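Local coordinates for endo-1,4-beta-xylanase (Pseudoalteromonas haloplanktis, PDB 1H12), which hydrolyses internal beta-1,4 linkages of xylan as a cold-adapted family 8 glycoside hydrolase, and probably acts on related beta-glucans, at residues W301-L313 against N348-Q360. Numbering follows the deposited sequence.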
# COMPACT_ATOMS: atom_id res chain seq x y z
N TRP A 301 11.75 -0.62 17.36
CA TRP A 301 11.65 0.47 16.38
C TRP A 301 10.21 0.61 15.85
O TRP A 301 9.79 1.74 15.57
CB TRP A 301 12.64 0.32 15.25
CG TRP A 301 12.35 -0.76 14.22
CD1 TRP A 301 12.78 -2.04 14.20
CD2 TRP A 301 11.56 -0.57 13.03
NE1 TRP A 301 12.30 -2.69 13.08
CE2 TRP A 301 11.53 -1.82 12.35
CE3 TRP A 301 10.90 0.50 12.49
CZ2 TRP A 301 10.85 -1.99 11.14
CZ3 TRP A 301 10.19 0.30 11.29
CH2 TRP A 301 10.18 -0.91 10.65
N HIS A 302 9.48 -0.49 15.67
CA HIS A 302 8.11 -0.37 15.17
C HIS A 302 7.27 0.44 16.14
O HIS A 302 6.49 1.32 15.75
CB HIS A 302 7.40 -1.72 15.03
CG HIS A 302 8.03 -2.70 14.10
ND1 HIS A 302 9.05 -3.54 14.49
CD2 HIS A 302 7.71 -3.02 12.82
CE1 HIS A 302 9.31 -4.33 13.46
NE2 HIS A 302 8.53 -4.04 12.42
N LYS A 303 7.41 0.12 17.41
CA LYS A 303 6.61 0.73 18.47
C LYS A 303 6.93 2.19 18.58
O LYS A 303 6.03 3.03 18.71
CB LYS A 303 6.86 -0.02 19.78
CG LYS A 303 6.47 -1.46 19.76
CD LYS A 303 7.05 -2.21 21.03
CE LYS A 303 6.93 -3.56 21.01
NZ LYS A 303 7.51 -4.14 22.32
N SER A 304 8.20 2.55 18.59
CA SER A 304 8.59 3.94 18.69
C SER A 304 8.09 4.73 17.47
O SER A 304 7.60 5.84 17.59
CB SER A 304 10.13 4.03 18.82
OG SER A 304 10.57 5.35 18.86
N ALA A 305 8.26 4.17 16.28
CA ALA A 305 7.84 4.85 15.06
C ALA A 305 6.36 5.21 15.12
O ALA A 305 5.98 6.36 14.88
CB ALA A 305 8.11 3.96 13.84
N VAL A 306 5.54 4.21 15.44
CA VAL A 306 4.10 4.48 15.47
C VAL A 306 3.69 5.33 16.66
O VAL A 306 2.88 6.26 16.49
CB VAL A 306 3.24 3.23 15.27
CG1 VAL A 306 3.73 2.48 13.99
CG2 VAL A 306 3.18 2.36 16.44
N ASN A 307 4.19 5.04 17.83
CA ASN A 307 3.78 5.80 18.99
C ASN A 307 4.12 7.28 18.80
O ASN A 307 3.30 8.15 19.14
CB ASN A 307 4.47 5.28 20.27
CG ASN A 307 3.93 3.98 20.78
OD1 ASN A 307 2.78 3.57 20.53
ND2 ASN A 307 4.76 3.29 21.60
N LYS A 308 5.29 7.60 18.26
CA LYS A 308 5.68 8.99 18.10
C LYS A 308 4.89 9.64 16.95
O LYS A 308 4.57 10.86 17.05
CB LYS A 308 7.18 9.13 17.89
CG LYS A 308 7.99 8.76 19.12
CD LYS A 308 9.48 8.54 18.77
CE LYS A 308 10.28 9.62 18.15
NZ LYS A 308 10.33 10.75 19.18
N ALA A 309 4.63 8.93 15.87
CA ALA A 309 3.88 9.53 14.74
C ALA A 309 2.45 9.82 15.17
O ALA A 309 1.93 10.90 14.90
CB ALA A 309 3.93 8.61 13.55
N LEU A 310 1.79 8.84 15.76
CA LEU A 310 0.43 9.04 16.25
C LEU A 310 0.39 10.12 17.32
O LEU A 310 -0.54 10.93 17.38
CB LEU A 310 -0.18 7.73 16.77
CG LEU A 310 -0.37 6.65 15.71
CD1 LEU A 310 -0.98 5.42 16.40
CD2 LEU A 310 -1.27 7.06 14.61
N GLY A 311 1.41 10.16 18.16
CA GLY A 311 1.51 11.22 19.16
C GLY A 311 1.58 12.58 18.51
O GLY A 311 0.92 13.54 19.00
N PHE A 312 2.36 12.73 17.47
CA PHE A 312 2.41 14.01 16.77
C PHE A 312 1.05 14.36 16.19
O PHE A 312 0.58 15.50 16.31
CB PHE A 312 3.45 14.04 15.64
CG PHE A 312 3.35 15.32 14.87
CD1 PHE A 312 3.93 16.47 15.37
CD2 PHE A 312 2.57 15.39 13.73
CE1 PHE A 312 3.71 17.71 14.68
CE2 PHE A 312 2.38 16.58 13.08
CZ PHE A 312 2.94 17.75 13.56
N LEU A 313 0.38 13.40 15.55
CA LEU A 313 -0.90 13.72 14.95
C LEU A 313 -1.93 14.15 16.00
O LEU A 313 -2.72 15.07 15.78
CB LEU A 313 -1.40 12.57 14.10
CG LEU A 313 -0.53 12.29 12.85
CD1 LEU A 313 -1.07 11.01 12.17
CD2 LEU A 313 -0.60 13.42 11.85
N ASN A 348 -3.79 4.98 9.73
CA ASN A 348 -3.41 5.17 11.11
C ASN A 348 -4.00 4.08 12.01
O ASN A 348 -3.41 3.72 13.03
CB ASN A 348 -3.78 6.57 11.59
CG ASN A 348 -2.96 7.63 10.90
OD1 ASN A 348 -1.84 7.33 10.43
ND2 ASN A 348 -3.45 8.89 10.89
N ALA A 349 -5.19 3.55 11.65
CA ALA A 349 -5.76 2.44 12.40
C ALA A 349 -4.89 1.17 12.26
O ALA A 349 -4.70 0.43 13.22
CB ALA A 349 -7.16 2.19 11.99
N VAL A 350 -4.37 0.90 11.05
CA VAL A 350 -3.52 -0.25 10.86
C VAL A 350 -2.24 -0.13 11.65
O VAL A 350 -1.70 -1.11 12.18
CB VAL A 350 -3.23 -0.51 9.38
CG1 VAL A 350 -2.32 -1.66 9.17
CG2 VAL A 350 -4.53 -0.67 8.62
N ALA A 351 -1.72 1.10 11.75
CA ALA A 351 -0.53 1.36 12.52
C ALA A 351 -0.62 0.90 13.96
O ALA A 351 0.40 0.60 14.59
CB ALA A 351 -0.20 2.85 12.51
N LEU A 352 -1.85 0.84 14.48
CA LEU A 352 -2.07 0.39 15.86
C LEU A 352 -1.60 -0.99 16.15
O LEU A 352 -1.39 -1.34 17.33
CB LEU A 352 -3.54 0.54 16.24
CG LEU A 352 -4.08 1.96 16.18
CD1 LEU A 352 -5.59 1.90 16.42
CD2 LEU A 352 -3.36 2.86 17.20
N LEU A 353 -1.38 -1.83 15.15
CA LEU A 353 -0.79 -3.15 15.34
C LEU A 353 0.64 -3.09 15.88
O LEU A 353 1.16 -4.11 16.31
CB LEU A 353 -0.91 -3.96 14.06
CG LEU A 353 -2.32 -4.29 13.63
CD1 LEU A 353 -2.41 -4.67 12.17
CD2 LEU A 353 -2.88 -5.45 14.50
N ALA A 354 1.26 -1.92 15.85
CA ALA A 354 2.56 -1.69 16.46
C ALA A 354 2.48 -0.74 17.66
O ALA A 354 3.54 -0.47 18.25
CB ALA A 354 3.57 -1.13 15.45
N SER A 355 1.31 -0.25 18.01
CA SER A 355 1.15 0.74 19.11
C SER A 355 1.16 0.03 20.47
O SER A 355 0.69 -1.10 20.61
CB SER A 355 -0.22 1.45 18.97
OG SER A 355 -0.45 2.34 20.14
N THR A 356 1.66 0.77 21.47
CA THR A 356 1.61 0.28 22.87
C THR A 356 0.79 1.15 23.77
O THR A 356 0.87 1.00 24.99
CB THR A 356 3.03 0.09 23.42
OG1 THR A 356 3.73 1.34 23.42
CG2 THR A 356 3.83 -0.86 22.66
N ASN A 357 -0.01 2.05 23.20
CA ASN A 357 -0.78 3.02 23.95
C ASN A 357 -2.27 2.79 23.75
O ASN A 357 -2.84 3.11 22.72
CB ASN A 357 -0.35 4.43 23.53
CG ASN A 357 -0.99 5.53 24.33
OD1 ASN A 357 -2.19 5.53 24.68
ND2 ASN A 357 -0.16 6.55 24.62
N ALA A 358 -2.95 2.23 24.74
CA ALA A 358 -4.36 1.89 24.63
C ALA A 358 -5.22 3.10 24.44
O ALA A 358 -6.23 3.03 23.71
CB ALA A 358 -4.79 1.04 25.87
N GLY A 359 -4.90 4.22 25.05
CA GLY A 359 -5.63 5.44 24.85
C GLY A 359 -5.58 5.94 23.39
O GLY A 359 -6.62 6.31 22.84
N GLN A 360 -4.42 5.93 22.81
CA GLN A 360 -4.20 6.25 21.39
C GLN A 360 -5.01 5.24 20.56
O GLN A 360 -5.64 5.60 19.57
CB GLN A 360 -2.68 6.17 20.92
CG GLN A 360 -1.70 7.37 20.82
CD GLN A 360 -0.23 6.94 20.49
OE1 GLN A 360 0.68 7.74 20.44
NE2 GLN A 360 0.01 5.65 20.34
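In the (alpha/alpha)6 barrel of family 8, helix 300-318 packs on the link between helices 342-351 and 358-369, and Asn307 grips that link at Thr356. Its OD1 accepts from Thr356 N at 3.2 Å, in the carbonyl plane on a lone pair and nearly straight. Its ND2 gives a 2.9 Å bond to Thr356 OG1, tilted slightly from the amide plane. With chi1 of Thr356 at 61°, OG1 sits between backbone N and carbonyl carbon, facing that amide. Ser355 OG adds a weak bond to Asn307 OD1 and accepts from Asn357 N in an ST turn; Asn357 OD1 then caps the next helix through Gln360 N (2.9 Å). A leucine in place of Asn307 would probably leave Thr356 N and OG1 without these partners and weaken the hold of helix 300-318 on the link.

Beside this polar clasp, the modelled conformer of Val306 lies against Ala354. Ala354 O, buried without a hydrogen-bond partner, is met by a CA-H...O contact of 3.3 Å from Lys303 CA. Further along, Leu310 straddles two neighbours: CD1 meets Leu352 CD2 at 3.6 Å, CD2 rests against Asn348 CB. Leu313 CD1 touches the amide of Asn348, whose ND2 bonds to Tyr325 OH. Helix 283-296 closes the apolar side, with Ile286 on Leu310 and Ala351, while Phe364 of helix 358-369 packs on Leu310 and Asn348.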